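Local coordinates for chloroplastic group IIB intron splicing facilitator CRS2, chloroplastic (Zea mays, PDB 1RYB), which is required for the splicing of group IIB introns in chloroplasts, acting in complexes with CAF1 or CAF2, and lacks the peptidyl-tRNA hydrolase activity of its family, at residues Tyr106-Leu111 with Arg145-Ile150; Gly32-Val37 with Arg160-Gln165; Ser58-Gly63 with Gly89-Tyr94; Ile51-Ile56 with Val74-Ser79; Gly65-Val70 with Ala185-Val190. All blocks are in the same frame, centred on the assembly; numbering follows the deposited sequence. Where two conformers were deposited one is given.

Contact 1 (Tyr106-Leu111 with Arg145-Ile150); sequences YDDTSL and RLSIGI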
# COMPACT_ATOMS: atom_id res chain seq x y z
N TYR A 106 -2.66 -1.34 1.02
CA TYR A 106 -2.85 -2.80 0.77
C TYR A 106 -4.32 -3.16 0.64
O TYR A 106 -5.18 -2.33 0.87
CB TYR A 106 -2.23 -3.58 1.99
CG TYR A 106 -3.03 -3.26 3.28
CD1 TYR A 106 -4.11 -4.05 3.67
CD2 TYR A 106 -2.83 -2.10 4.02
CE1 TYR A 106 -4.83 -3.76 4.82
CE2 TYR A 106 -3.66 -1.69 5.08
CZ TYR A 106 -4.64 -2.58 5.53
OH TYR A 106 -5.48 -2.26 6.60
N ASP A 107 -4.58 -4.38 0.18
CA ASP A 107 -5.99 -4.90 -0.02
C ASP A 107 -6.61 -5.26 1.30
O ASP A 107 -5.98 -5.89 2.14
CB ASP A 107 -5.98 -6.15 -0.91
CG ASP A 107 -4.91 -7.10 -0.46
OD1 ASP A 107 -3.73 -6.80 -0.23
OD2 ASP A 107 -5.36 -8.28 -0.26
N ASP A 108 -7.85 -4.91 1.49
CA ASP A 108 -8.46 -5.25 2.80
C ASP A 108 -9.80 -5.95 2.57
O ASP A 108 -10.72 -5.40 1.96
CB ASP A 108 -8.58 -4.01 3.64
CG ASP A 108 -9.18 -4.23 4.99
OD1 ASP A 108 -9.84 -5.21 5.27
OD2 ASP A 108 -9.01 -3.19 5.76
N THR A 109 -9.84 -7.24 2.88
CA THR A 109 -11.08 -8.04 2.57
C THR A 109 -12.23 -7.69 3.54
O THR A 109 -13.33 -8.17 3.43
CB THR A 109 -10.87 -9.58 2.62
OG1 THR A 109 -10.41 -9.89 3.87
CG2 THR A 109 -9.82 -10.02 1.66
N SER A 110 -11.97 -6.83 4.49
CA SER A 110 -12.99 -6.48 5.47
C SER A 110 -13.80 -5.25 5.09
O SER A 110 -14.75 -4.89 5.77
CB SER A 110 -12.37 -6.37 6.86
OG SER A 110 -11.94 -5.03 7.05
N LEU A 111 -13.48 -4.68 3.96
CA LEU A 111 -14.17 -3.54 3.44
C LEU A 111 -14.70 -3.90 2.11
O LEU A 111 -14.08 -4.65 1.38
CB LEU A 111 -13.20 -2.37 3.24
CG LEU A 111 -12.66 -1.83 4.54
CD1 LEU A 111 -11.57 -0.82 4.19
CD2 LEU A 111 -13.77 -1.08 5.26
N ARG A 145 -1.99 3.64 7.47
CA ARG A 145 -2.36 2.68 6.46
C ARG A 145 -3.48 3.18 5.68
O ARG A 145 -4.48 3.64 6.23
CB ARG A 145 -2.93 1.39 7.05
CG ARG A 145 -2.14 0.76 8.14
CD ARG A 145 -2.54 1.30 9.48
NE ARG A 145 -1.60 0.80 10.48
CZ ARG A 145 -1.70 -0.39 11.02
NH1 ARG A 145 -2.71 -1.22 10.69
NH2 ARG A 145 -0.79 -0.76 11.92
N LEU A 146 -3.45 2.88 4.38
CA LEU A 146 -4.59 3.15 3.52
C LEU A 146 -5.07 1.79 3.04
O LEU A 146 -4.37 1.08 2.29
CB LEU A 146 -4.23 4.00 2.30
CG LEU A 146 -5.40 4.26 1.35
CD1 LEU A 146 -6.44 5.20 1.96
CD2 LEU A 146 -4.85 4.85 0.05
N SER A 147 -6.27 1.38 3.55
CA SER A 147 -6.83 0.07 3.18
C SER A 147 -7.60 0.27 1.90
O SER A 147 -8.32 1.29 1.78
CB SER A 147 -7.87 -0.43 4.23
OG SER A 147 -7.23 -0.67 5.47
N ILE A 148 -7.47 -0.66 0.97
CA ILE A 148 -8.21 -0.64 -0.28
C ILE A 148 -9.16 -1.85 -0.25
O ILE A 148 -8.69 -2.97 -0.35
CB ILE A 148 -7.34 -0.75 -1.54
CG1 ILE A 148 -6.47 0.48 -1.62
CG2 ILE A 148 -8.23 -0.77 -2.76
CD1 ILE A 148 -5.31 0.32 -2.60
N GLY A 149 -10.49 -1.60 -0.04
CA GLY A 149 -11.42 -2.72 0.11
C GLY A 149 -11.47 -3.58 -1.13
O GLY A 149 -11.48 -3.13 -2.27
N ILE A 150 -11.50 -4.86 -0.88
CA ILE A 150 -11.70 -5.85 -1.97
C ILE A 150 -12.91 -6.84 -1.69
O ILE A 150 -13.21 -7.70 -2.49
CB ILE A 150 -10.41 -6.63 -2.32
CG1 ILE A 150 -9.86 -7.45 -1.10
CG2 ILE A 150 -9.37 -5.65 -2.88
CD1 ILE A 150 -8.94 -8.62 -1.50
O HOH W 1 -4.93 -1.27 9.13

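Contact 2 (Gly32-Val37 with Arg160-Gln165); sequences GTRHNV and RAFLLQ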
# COMPACT_ATOMS: atom_id res chain seq x y z
N GLY A 32 -2.37 -7.31 -11.63
CA GLY A 32 -3.80 -7.16 -11.72
C GLY A 32 -4.61 -7.95 -10.70
O GLY A 32 -5.82 -7.80 -10.62
N THR A 33 -3.90 -8.78 -9.91
CA THR A 33 -4.55 -9.59 -8.90
C THR A 33 -4.97 -8.76 -7.69
O THR A 33 -4.42 -7.69 -7.43
CB THR A 33 -3.73 -10.81 -8.54
OG1 THR A 33 -2.55 -10.42 -7.89
CG2 THR A 33 -3.36 -11.65 -9.81
N ARG A 34 -5.98 -9.21 -7.03
CA ARG A 34 -6.54 -8.43 -5.89
C ARG A 34 -5.50 -8.12 -4.82
O ARG A 34 -5.45 -6.98 -4.27
CB ARG A 34 -7.72 -9.14 -5.25
CG ARG A 34 -8.86 -9.35 -6.28
CD ARG A 34 -10.18 -9.73 -5.54
NE ARG A 34 -11.38 -9.85 -6.41
CZ ARG A 34 -11.65 -10.95 -7.15
NH1 ARG A 34 -10.82 -12.01 -7.15
NH2 ARG A 34 -12.76 -10.95 -7.95
N HIS A 35 -4.72 -9.12 -4.48
CA HIS A 35 -3.67 -8.94 -3.46
C HIS A 35 -2.56 -7.97 -3.92
O HIS A 35 -1.71 -7.60 -3.11
CB HIS A 35 -3.03 -10.32 -3.18
CG HIS A 35 -2.66 -10.65 -1.73
ND1 HIS A 35 -3.28 -10.07 -0.67
CD2 HIS A 35 -1.78 -11.55 -1.25
CE1 HIS A 35 -2.77 -10.59 0.43
NE2 HIS A 35 -1.83 -11.47 0.10
N ASN A 36 -2.55 -7.55 -5.17
CA ASN A 36 -1.58 -6.57 -5.66
C ASN A 36 -2.14 -5.17 -5.77
O ASN A 36 -1.50 -4.30 -6.32
CB ASN A 36 -1.08 -6.96 -7.06
CG ASN A 36 0.18 -7.81 -6.95
OD1 ASN A 36 0.37 -8.59 -6.02
ND2 ASN A 36 1.12 -7.58 -7.83
N VAL A 37 -3.38 -4.90 -5.32
CA VAL A 37 -3.92 -3.59 -5.52
C VAL A 37 -3.09 -2.51 -4.86
O VAL A 37 -3.15 -1.39 -5.29
CB VAL A 37 -5.43 -3.56 -5.13
CG1 VAL A 37 -5.66 -3.68 -3.62
CG2 VAL A 37 -6.21 -2.37 -5.73
N ARG A 160 -7.75 -17.74 -0.65
CA ARG A 160 -6.47 -17.67 -1.31
C ARG A 160 -6.58 -17.49 -2.79
O ARG A 160 -5.91 -16.67 -3.37
CB ARG A 160 -5.52 -18.84 -0.98
CG ARG A 160 -4.15 -18.57 -1.63
CD ARG A 160 -3.22 -19.78 -1.59
NE ARG A 160 -1.90 -19.54 -2.21
CZ ARG A 160 -0.76 -20.28 -2.03
NH1 ARG A 160 -0.69 -21.36 -1.20
NH2 ARG A 160 0.39 -19.90 -2.66
N ALA A 161 -7.46 -18.25 -3.40
CA ALA A 161 -7.67 -18.16 -4.80
C ALA A 161 -8.20 -16.79 -5.15
O ALA A 161 -7.89 -16.23 -6.19
CB ALA A 161 -8.77 -19.16 -5.18
N PHE A 162 -9.08 -16.32 -4.30
CA PHE A 162 -9.71 -15.05 -4.49
C PHE A 162 -8.67 -13.94 -4.50
O PHE A 162 -8.73 -13.02 -5.30
CB PHE A 162 -10.70 -14.86 -3.33
CG PHE A 162 -11.38 -13.54 -3.30
CD1 PHE A 162 -12.29 -13.18 -4.29
CD2 PHE A 162 -11.12 -12.65 -2.26
CE1 PHE A 162 -12.94 -11.95 -4.30
CE2 PHE A 162 -11.78 -11.42 -2.23
CZ PHE A 162 -12.68 -11.08 -3.25
N LEU A 163 -7.69 -14.06 -3.66
CA LEU A 163 -6.66 -13.01 -3.61
C LEU A 163 -5.85 -12.97 -4.82
O LEU A 163 -5.30 -11.92 -5.19
CB LEU A 163 -5.70 -13.16 -2.43
CG LEU A 163 -6.33 -13.01 -1.05
CD1 LEU A 163 -5.27 -13.42 0.03
CD2 LEU A 163 -6.83 -11.59 -0.80
N LEU A 164 -5.69 -14.14 -5.39
CA LEU A 164 -4.77 -14.30 -6.43
C LEU A 164 -5.39 -14.34 -7.77
O LEU A 164 -4.74 -14.73 -8.73
CB LEU A 164 -3.87 -15.55 -6.23
CG LEU A 164 -3.06 -15.52 -4.96
CD1 LEU A 164 -2.15 -16.75 -4.97
CD2 LEU A 164 -2.21 -14.24 -4.83
N GLN A 165 -6.60 -13.80 -7.83
CA GLN A 165 -7.38 -13.61 -9.08
C GLN A 165 -7.57 -12.16 -9.40
O GLN A 165 -7.36 -11.30 -8.58
CB GLN A 165 -8.75 -14.26 -8.97
CG GLN A 165 -8.62 -15.74 -9.45
CD GLN A 165 -8.52 -15.80 -10.97
OE1 GLN A 165 -8.45 -16.89 -11.58
NE2 GLN A 165 -8.53 -14.60 -11.61

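Contact 3 (Ser58-Gly63 with Gly89-Tyr94); sequences SKSLLG and GPLAAY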
# COMPACT_ATOMS: atom_id res chain seq x y z
N SER A 58 17.16 -3.06 -1.30
CA SER A 58 16.44 -3.72 -0.17
C SER A 58 15.20 -4.56 -0.58
O SER A 58 14.08 -4.36 -0.07
CB SER A 58 15.97 -2.65 0.84
OG SER A 58 15.50 -3.30 2.03
N LYS A 59 15.41 -5.45 -1.54
CA LYS A 59 14.35 -6.37 -2.05
C LYS A 59 13.19 -5.64 -2.62
O LYS A 59 12.12 -6.23 -2.67
CB LYS A 59 13.80 -7.17 -0.87
CG LYS A 59 14.85 -7.99 -0.10
CD LYS A 59 14.21 -8.84 1.01
CE LYS A 59 15.03 -10.06 1.36
NZ LYS A 59 16.37 -9.65 1.83
N SER A 60 13.39 -4.41 -3.14
CA SER A 60 12.26 -3.65 -3.65
C SER A 60 12.60 -2.95 -4.93
O SER A 60 13.75 -2.78 -5.27
CB SER A 60 11.96 -2.51 -2.65
OG SER A 60 11.63 -3.09 -1.36
N LEU A 61 11.57 -2.46 -5.53
CA LEU A 61 11.61 -1.46 -6.59
C LEU A 61 11.19 -0.18 -5.88
O LEU A 61 10.22 -0.19 -5.10
CB LEU A 61 10.57 -1.71 -7.71
CG LEU A 61 11.10 -2.56 -8.80
CD1 LEU A 61 9.94 -2.85 -9.77
CD2 LEU A 61 12.26 -1.79 -9.47
N LEU A 62 11.91 0.93 -6.10
CA LEU A 62 11.44 2.14 -5.48
C LEU A 62 11.77 3.30 -6.36
O LEU A 62 12.61 3.17 -7.27
CB LEU A 62 11.95 2.35 -4.05
CG LEU A 62 13.46 2.47 -3.92
CD1 LEU A 62 13.93 3.96 -3.96
CD2 LEU A 62 13.98 1.85 -2.62
N GLY A 63 11.20 4.44 -6.01
CA GLY A 63 11.48 5.75 -6.67
C GLY A 63 11.53 6.83 -5.61
O GLY A 63 10.80 6.79 -4.61
N GLY A 89 11.44 -2.53 6.37
CA GLY A 89 12.21 -2.11 7.56
C GLY A 89 13.53 -1.48 7.20
O GLY A 89 13.85 -0.42 7.67
N PRO A 90 14.34 -2.19 6.40
CA PRO A 90 15.63 -1.67 6.05
C PRO A 90 15.58 -0.37 5.31
O PRO A 90 16.50 0.45 5.44
CB PRO A 90 16.41 -2.77 5.31
CG PRO A 90 15.79 -4.05 5.86
CD PRO A 90 14.34 -3.67 6.15
N LEU A 91 14.57 -0.20 4.48
CA LEU A 91 14.45 1.07 3.77
C LEU A 91 14.16 2.26 4.74
O LEU A 91 14.66 3.39 4.58
CB LEU A 91 13.30 0.99 2.71
CG LEU A 91 13.72 0.18 1.46
CD1 LEU A 91 12.48 -0.14 0.51
CD2 LEU A 91 14.92 0.88 0.73
N ALA A 92 13.27 2.04 5.69
CA ALA A 92 12.93 3.11 6.61
C ALA A 92 14.19 3.53 7.39
O ALA A 92 14.38 4.71 7.77
CB ALA A 92 11.87 2.61 7.62
N ALA A 93 15.03 2.52 7.66
CA ALA A 93 16.27 2.75 8.42
C ALA A 93 17.25 3.53 7.57
O ALA A 93 17.69 4.59 7.94
CB ALA A 93 16.89 1.43 9.04
N TYR A 94 17.43 3.06 6.35
CA TYR A 94 18.32 3.73 5.42
C TYR A 94 18.00 5.17 5.22
O TYR A 94 18.88 6.03 5.21
CB TYR A 94 18.39 2.97 4.07
CG TYR A 94 19.44 3.44 3.06
CD1 TYR A 94 20.62 2.74 2.85
CD2 TYR A 94 19.21 4.60 2.32
CE1 TYR A 94 21.57 3.21 1.94
CE2 TYR A 94 20.12 5.04 1.36
CZ TYR A 94 21.33 4.35 1.21
OH TYR A 94 22.24 4.78 0.27

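Contact 4 (Ile51-Ile56 with Val74-Ser79); sequences ITMNTI and VVKPQS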
# COMPACT_ATOMS: atom_id res chain seq x y z
N ILE A 51 7.24 10.40 -10.48
CA ILE A 51 8.32 9.59 -9.92
C ILE A 51 8.50 8.32 -10.72
O ILE A 51 7.56 7.63 -11.05
CB ILE A 51 8.15 9.28 -8.40
CG1 ILE A 51 8.08 10.54 -7.57
CG2 ILE A 51 9.31 8.45 -7.92
CD1 ILE A 51 7.45 10.26 -6.17
N THR A 52 9.74 8.00 -11.06
CA THR A 52 9.94 6.77 -11.81
C THR A 52 10.47 5.66 -10.84
O THR A 52 11.42 5.92 -10.03
CB THR A 52 10.79 7.05 -13.10
OG1 THR A 52 11.17 8.44 -13.13
CG2 THR A 52 9.93 6.79 -14.36
N MET A 53 9.77 4.50 -10.78
CA MET A 53 10.14 3.49 -9.81
C MET A 53 11.25 2.53 -10.34
O MET A 53 11.05 1.33 -10.50
CB MET A 53 8.92 2.86 -9.12
CG MET A 53 8.25 3.77 -8.00
SD MET A 53 7.20 2.66 -7.08
CE MET A 53 5.71 2.80 -8.06
N ASN A 54 12.45 3.06 -10.59
CA ASN A 54 13.48 2.25 -11.15
C ASN A 54 14.75 2.07 -10.30
O ASN A 54 15.81 1.71 -10.83
CB ASN A 54 13.79 2.74 -12.56
CG ASN A 54 14.48 4.11 -12.57
OD1 ASN A 54 14.54 4.86 -11.52
ND2 ASN A 54 15.10 4.40 -13.72
N THR A 55 14.62 2.20 -9.00
CA THR A 55 15.75 1.93 -8.16
C THR A 55 15.53 0.60 -7.55
O THR A 55 14.43 0.32 -7.07
CB THR A 55 15.88 2.98 -7.07
OG1 THR A 55 16.18 4.18 -7.74
CG2 THR A 55 17.04 2.61 -6.17
N ILE A 56 16.57 -0.25 -7.62
CA ILE A 56 16.53 -1.56 -7.00
C ILE A 56 17.29 -1.50 -5.70
O ILE A 56 18.47 -1.19 -5.71
CB ILE A 56 17.12 -2.64 -7.92
CG1 ILE A 56 16.05 -2.91 -9.04
CG2 ILE A 56 17.40 -3.90 -7.06
CD1 ILE A 56 16.47 -3.88 -10.15
N VAL A 74 8.64 6.03 -2.91
CA VAL A 74 7.51 5.18 -3.24
C VAL A 74 8.05 3.81 -3.48
O VAL A 74 8.96 3.69 -4.19
CB VAL A 74 6.63 5.69 -4.41
CG1 VAL A 74 5.91 6.98 -4.03
CG2 VAL A 74 7.43 5.88 -5.65
N VAL A 75 7.50 2.79 -2.83
CA VAL A 75 8.14 1.47 -2.83
C VAL A 75 7.17 0.31 -3.11
O VAL A 75 6.07 0.33 -2.60
CB VAL A 75 8.61 1.26 -1.38
CG1 VAL A 75 9.23 -0.12 -1.15
CG2 VAL A 75 9.53 2.34 -0.89
N LYS A 76 7.63 -0.66 -3.89
CA LYS A 76 6.93 -1.93 -4.18
C LYS A 76 7.93 -3.01 -3.82
O LYS A 76 8.91 -3.28 -4.57
CB LYS A 76 6.55 -2.08 -5.66
CG LYS A 76 5.47 -1.02 -6.04
CD LYS A 76 4.74 -1.34 -7.36
CE LYS A 76 5.67 -1.18 -8.54
NZ LYS A 76 5.04 -1.41 -9.88
N PRO A 77 7.76 -3.63 -2.67
CA PRO A 77 8.65 -4.71 -2.31
C PRO A 77 8.47 -5.85 -3.31
O PRO A 77 7.36 -6.14 -3.80
CB PRO A 77 8.15 -5.20 -0.94
CG PRO A 77 7.33 -4.03 -0.38
CD PRO A 77 6.79 -3.35 -1.62
N GLN A 78 9.59 -6.43 -3.67
CA GLN A 78 9.62 -7.55 -4.57
C GLN A 78 10.09 -8.81 -3.82
O GLN A 78 10.88 -9.59 -4.34
CB GLN A 78 10.57 -7.28 -5.76
CG GLN A 78 10.25 -5.92 -6.41
CD GLN A 78 8.91 -5.90 -7.10
OE1 GLN A 78 8.11 -4.92 -6.95
NE2 GLN A 78 8.67 -6.93 -7.92
N SER A 79 9.60 -8.97 -2.61
CA SER A 79 10.03 -10.05 -1.73
C SER A 79 9.02 -11.20 -1.61
O SER A 79 9.26 -12.20 -0.95
CB SER A 79 10.07 -9.35 -0.38
OG SER A 79 8.81 -8.68 -0.15

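Contact 5 (Gly65-Val70 with Ala185-Val190); sequences GSIGEV and AVRTLV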
# COMPACT_ATOMS: atom_id res chain seq x y z
N GLY A 65 11.20 10.96 -4.86
CA GLY A 65 10.72 12.19 -5.38
C GLY A 65 10.12 13.03 -4.24
O GLY A 65 10.57 13.03 -3.12
N SER A 66 9.16 13.79 -4.57
CA SER A 66 8.46 14.58 -3.55
C SER A 66 6.98 14.77 -3.88
O SER A 66 6.52 14.59 -5.03
CB SER A 66 9.13 15.91 -3.29
OG SER A 66 9.25 16.54 -4.51
N ILE A 67 6.26 15.10 -2.82
CA ILE A 67 4.83 15.47 -2.87
C ILE A 67 4.82 16.89 -2.31
O ILE A 67 5.25 17.10 -1.13
CB ILE A 67 3.91 14.55 -2.03
CG1 ILE A 67 3.89 13.13 -2.66
CG2 ILE A 67 2.47 15.14 -1.93
CD1 ILE A 67 2.80 12.26 -2.04
N GLY A 68 4.54 17.92 -3.17
CA GLY A 68 4.70 19.23 -2.63
C GLY A 68 6.18 19.37 -2.27
O GLY A 68 7.05 18.95 -3.06
N GLU A 69 6.49 19.93 -1.11
CA GLU A 69 7.85 20.12 -0.61
C GLU A 69 8.32 18.96 0.22
O GLU A 69 9.40 18.99 0.79
CB GLU A 69 7.98 21.43 0.24
CG GLU A 69 7.57 22.69 -0.58
CD GLU A 69 7.21 23.93 0.25
OE1 GLU A 69 7.50 24.07 1.44
OE2 GLU A 69 6.64 24.90 -0.48
N VAL A 70 7.48 17.91 0.31
CA VAL A 70 7.87 16.79 1.16
C VAL A 70 8.56 15.71 0.32
O VAL A 70 8.02 15.20 -0.63
CB VAL A 70 6.60 16.13 1.85
CG1 VAL A 70 6.98 15.07 2.91
CG2 VAL A 70 5.74 17.22 2.48
N ALA A 185 -6.14 11.46 -1.45
CA ALA A 185 -6.11 11.25 -0.00
C ALA A 185 -4.68 11.18 0.47
O ALA A 185 -4.33 11.61 1.55
CB ALA A 185 -6.75 9.90 0.38
N VAL A 186 -3.83 10.46 -0.33
CA VAL A 186 -2.43 10.30 0.11
C VAL A 186 -1.68 11.63 0.07
O VAL A 186 -1.00 11.99 1.00
CB VAL A 186 -1.70 9.18 -0.71
CG1 VAL A 186 -0.18 9.24 -0.42
CG2 VAL A 186 -2.31 7.85 -0.29
N ARG A 187 -1.87 12.39 -1.00
CA ARG A 187 -1.25 13.71 -1.03
C ARG A 187 -1.62 14.52 0.13
O ARG A 187 -0.84 15.25 0.72
CB ARG A 187 -1.74 14.46 -2.21
CG ARG A 187 -1.06 14.06 -3.46
CD ARG A 187 -1.31 15.08 -4.57
NE ARG A 187 -1.12 16.46 -4.14
CZ ARG A 187 -0.03 17.18 -4.46
NH1 ARG A 187 0.15 18.47 -4.09
NH2 ARG A 187 0.92 16.58 -5.15
N THR A 188 -2.91 14.53 0.44
CA THR A 188 -3.39 15.32 1.60
C THR A 188 -2.83 14.82 2.91
O THR A 188 -2.35 15.60 3.73
CB THR A 188 -4.94 15.31 1.69
OG1 THR A 188 -5.43 15.92 0.50
CG2 THR A 188 -5.39 16.13 2.95
N LEU A 189 -2.85 13.51 3.12
CA LEU A 189 -2.22 13.02 4.33
C LEU A 189 -0.80 13.46 4.45
O LEU A 189 -0.35 13.84 5.51
CB LEU A 189 -2.31 11.46 4.37
CG LEU A 189 -1.47 10.79 5.45
CD1 LEU A 189 -2.11 11.00 6.81
CD2 LEU A 189 -1.36 9.31 5.15
N VAL A 190 -0.02 13.27 3.40
CA VAL A 190 1.40 13.63 3.41
C VAL A 190 1.64 15.12 3.61
O VAL A 190 2.46 15.49 4.43
CB VAL A 190 2.02 13.18 2.12
CG1 VAL A 190 3.45 13.73 1.99
CG2 VAL A 190 1.96 11.63 2.10
O HOH W 2 3.61 17.77 -5.63

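Contact 1 (Tyr106-Leu111 with Arg145-Ile150)
Y106 and D108 both reach S147 because three different first torsions converge on one point. Y106 holds CG between its backbone N and carbonyl carbon (chi1 65°), D108 sends CG anti to its N (chi1 -180°), and S147 turns OG to the side of its own N (chi1 -65°). The serine oxygen thereby stands between a phenol and a carboxylate: S147 OG lies 2.6 Å from Y106 OH and 3.1 Å from D108 OD2. S147 CA sits over one face of the Y106 ring, toward its rim, while R145 CB meets the ring edge in plane, 3.7 Å from CE2. A water bridges Y106 OH to R145 NH1, whose guanidinium is otherwise held by the carbonyls of F143, R141 and G123. The other oxygen of D108, OD1, is met twice on one face of the carboxylate: the bond from S110 N makes an Asx turn at the strand's end, and S110 OG adds a second.

Strands 102-108 and 145-149 are parallel neighbours in the central sheet. Y106 N bonds to L146 O, I148 N to Y106 O (2.8 Å), D108 N to I148 O (2.8 Å) and I150 N to D108 O. D107 faces the opposite side, where its OD2 touches I150 CD1 at 3.8 Å; T109 CG2 packs on the same methyl. D107 hydrogen-bonds beyond the pair, OD1 to H127 and OD2 to H35. Backbone bonds at Y106 and D108 thus fix the main chain around an aspartate that, by similarity with active hydrolases, would support the histidine.

Contact 2 (Gly32-Val37 with Arg160-Gln165)
R34 runs across the face of F162 where the loop carrying H35, the active-site position by similarity with peptidyl-tRNA hydrolases, meets the C-terminal end of helix 159-163. The loop makes a short 3-10 turn, 34-36, just before helix 37-48. From its root, R34 CB lies 3.7 Å from L163 O, and CG comes to 3.4 Å from Q165 O. The chain then runs extended (CD anti to CA, chi2 -165°), bringing CD over the F162 ring in a CH-pi contact 3.9 Å from the centroid. NE continues over the ring, above its CE1-CZ side. At the end, F162 CE1 lies beneath the centre of the guanidinium, 3.3 Å from R34 CZ, with the two planes only 18° apart. NH1 turns back to the helix and donates to F162 O at 3.0 Å, in the carbonyl plane and on a lone pair, while NH2 forms a salt bridge with E171. One arginine therefore grips a phenylalanine by both its ring and its carbonyl, and the partial negative charge of the helix end would probably favour the guanidinium.

The backbones are tied as well. R34 N donates to Q165 O at 2.9 Å, and H35 N to L163 O, also at 2.9 Å. T33 adds its CG2 methyl against L164 O. H35 ND1 hydrogen-bonds outside the pair to D107, and M81 touches the H35 side chain. Over one face of the H35 ring, L163 CD1 lies above the centre, 3.9 Å from the centroid and 11° off the normal.

Contact 3 (Ser58-Gly63 with Gly89-Tyr94)
L91 and L62 reach toward each other tip to tip, the helix side chain and the strand side chain meeting chiefly through L91 CD2 and L62 CD2, 3.6 Å apart, with L91 CD1 a little farther from the same methyl of L62. L62 holds CG between its backbone N and carbonyl carbon (chi1 62°), whereas L91 keeps CG beside its own N. The two branches of L91 part. CD1 turns to the start of strand 60-67 and lies 3.6 Å from S60 OG; CD2 lies between L62 CD2 and S58 CB; CG, at the branch, rests 3.7 Å from S58 CB. One leucine thus spans three residues that step along the strand and the turn before it.

This is helix-on-sheet packing: helix 84-94 packs on the hairpin formed by strands 55-57 and 60-67, and V75 of the next strand, 70-77, also touches L91, L62 and S60. S58 and K59 make the bend of the hairpin, both with positive phi. S58 was deposited in two conformers, so its contacts hold for the one described and are less certain: there its OG approaches P90 CB at 3.4 Å and hydrogen-bonds to A87 O on the same helix. Across the bend, S60 OG donates to S58 O at 3.0 Å, coming from well above the carbonyl plane, 49° out of it.

Contact 4 (Ile51-Ile56 with Val74-Ser79)
An inverse gamma turn centred on M53 drops the methionine side chain onto V74 and K76, just before the chain enters edge strand 55-57. M53 SD lies 3.5 Å from V74 O, and a bend about the CG-SD bond (chi3 -88°) places CE 4.0 Å from K76 CE, the methionine and lysine side chains crossing at about a right angle. The sulfur also comes to 3.5 Å from V74 CG2, so it spans a methyl and a carbonyl oxygen of the same residue, and here too the side chains cross at about a right angle. I51 also joins, its CG2 and V74 CG2 reaching toward each other tip to tip at 3.9 Å. Because V74 was deposited in two conformers, every contact of its CG2, including an apparently tighter approach of M53 CG, holds for one copy and should be treated as doubtful.

Strand 60-67 runs between the two partners in the sheet, antiparallel to both, so these side chains meet across a strand that belongs to neither segment. It pairs with 55-57 through a classic beta bulge, where N54 and T55 together face L62, and with 70-77 where V74 bonds to G63. Within strand 70-77, alternation sends V74 and K76 to the side of M53, while V75 points the other way, toward helix 84-94. K76 lies on F39 and V42 of helix 37-48, and its NZ makes a salt bridge with D43; M53 touches D43 and A46 of the same helix.

Contact 5 (Gly65-Val70 with Ala185-Val190)
I67 lays its CG2 methyl over one face of the R187 guanidinium, 3.8 Å above the plane and displaced toward the rim, with R187 NH2 the nearest nitrogen at 3.9 Å. The arginine bends near its end (chi3 46° places NE), and its aliphatic CG also rests on that methyl. A water accepts at once from G68 N, at 2.6 Å, and from R187 NH2, at 3.0 Å, joining the turn to the helix where no direct hydrogen bond does. The same NH2 forms a salt bridge with E49, so the charged end is held while its flat face lies against the I67 methyl.

V190, one turn further along the helix, supplies the second half of the contact. Its CG1 meets V70 CG1 at 3.9 Å and I67 CB at 4.1 Å, bridging the two ends of a type II' turn. I67 and V70 close that turn with a pair of backbone hydrogen bonds, and G68 occupies the position of positive phi. The hairpin between strands 60-67 and 70-77 thus rests on the C-terminal part of helix 169-192: L191 also touches I67 and V70, W18 of strand 18-22 packs on V70 and V190, and V186 leans on L103 of strand 102-108.

In the fold
Contacts 1, 3 and 4 are buried, whereas contacts 2 and 5 are only partly so. Contact 1 pairs parallel strands through backbone bonds and a polar cluster. It touches contact 2 where D107 OD2 meets H35 ND1, joining the two around positions that correspond, by similarity, to the hydrolase active site. Contacts 3 and 4, with centres about 8 Å apart, interlock through strand 60-67 and rely largely on apolar side chains, with serines also in contact 3, on opposite faces of the sheet. Contact 5 uses the far end of that strand and mixes methyl packing with a water bridge. Arginines serve in contacts 1, 2 and 5, but only in contact 2 does the guanidinium bond directly across the pair to a carbonyl.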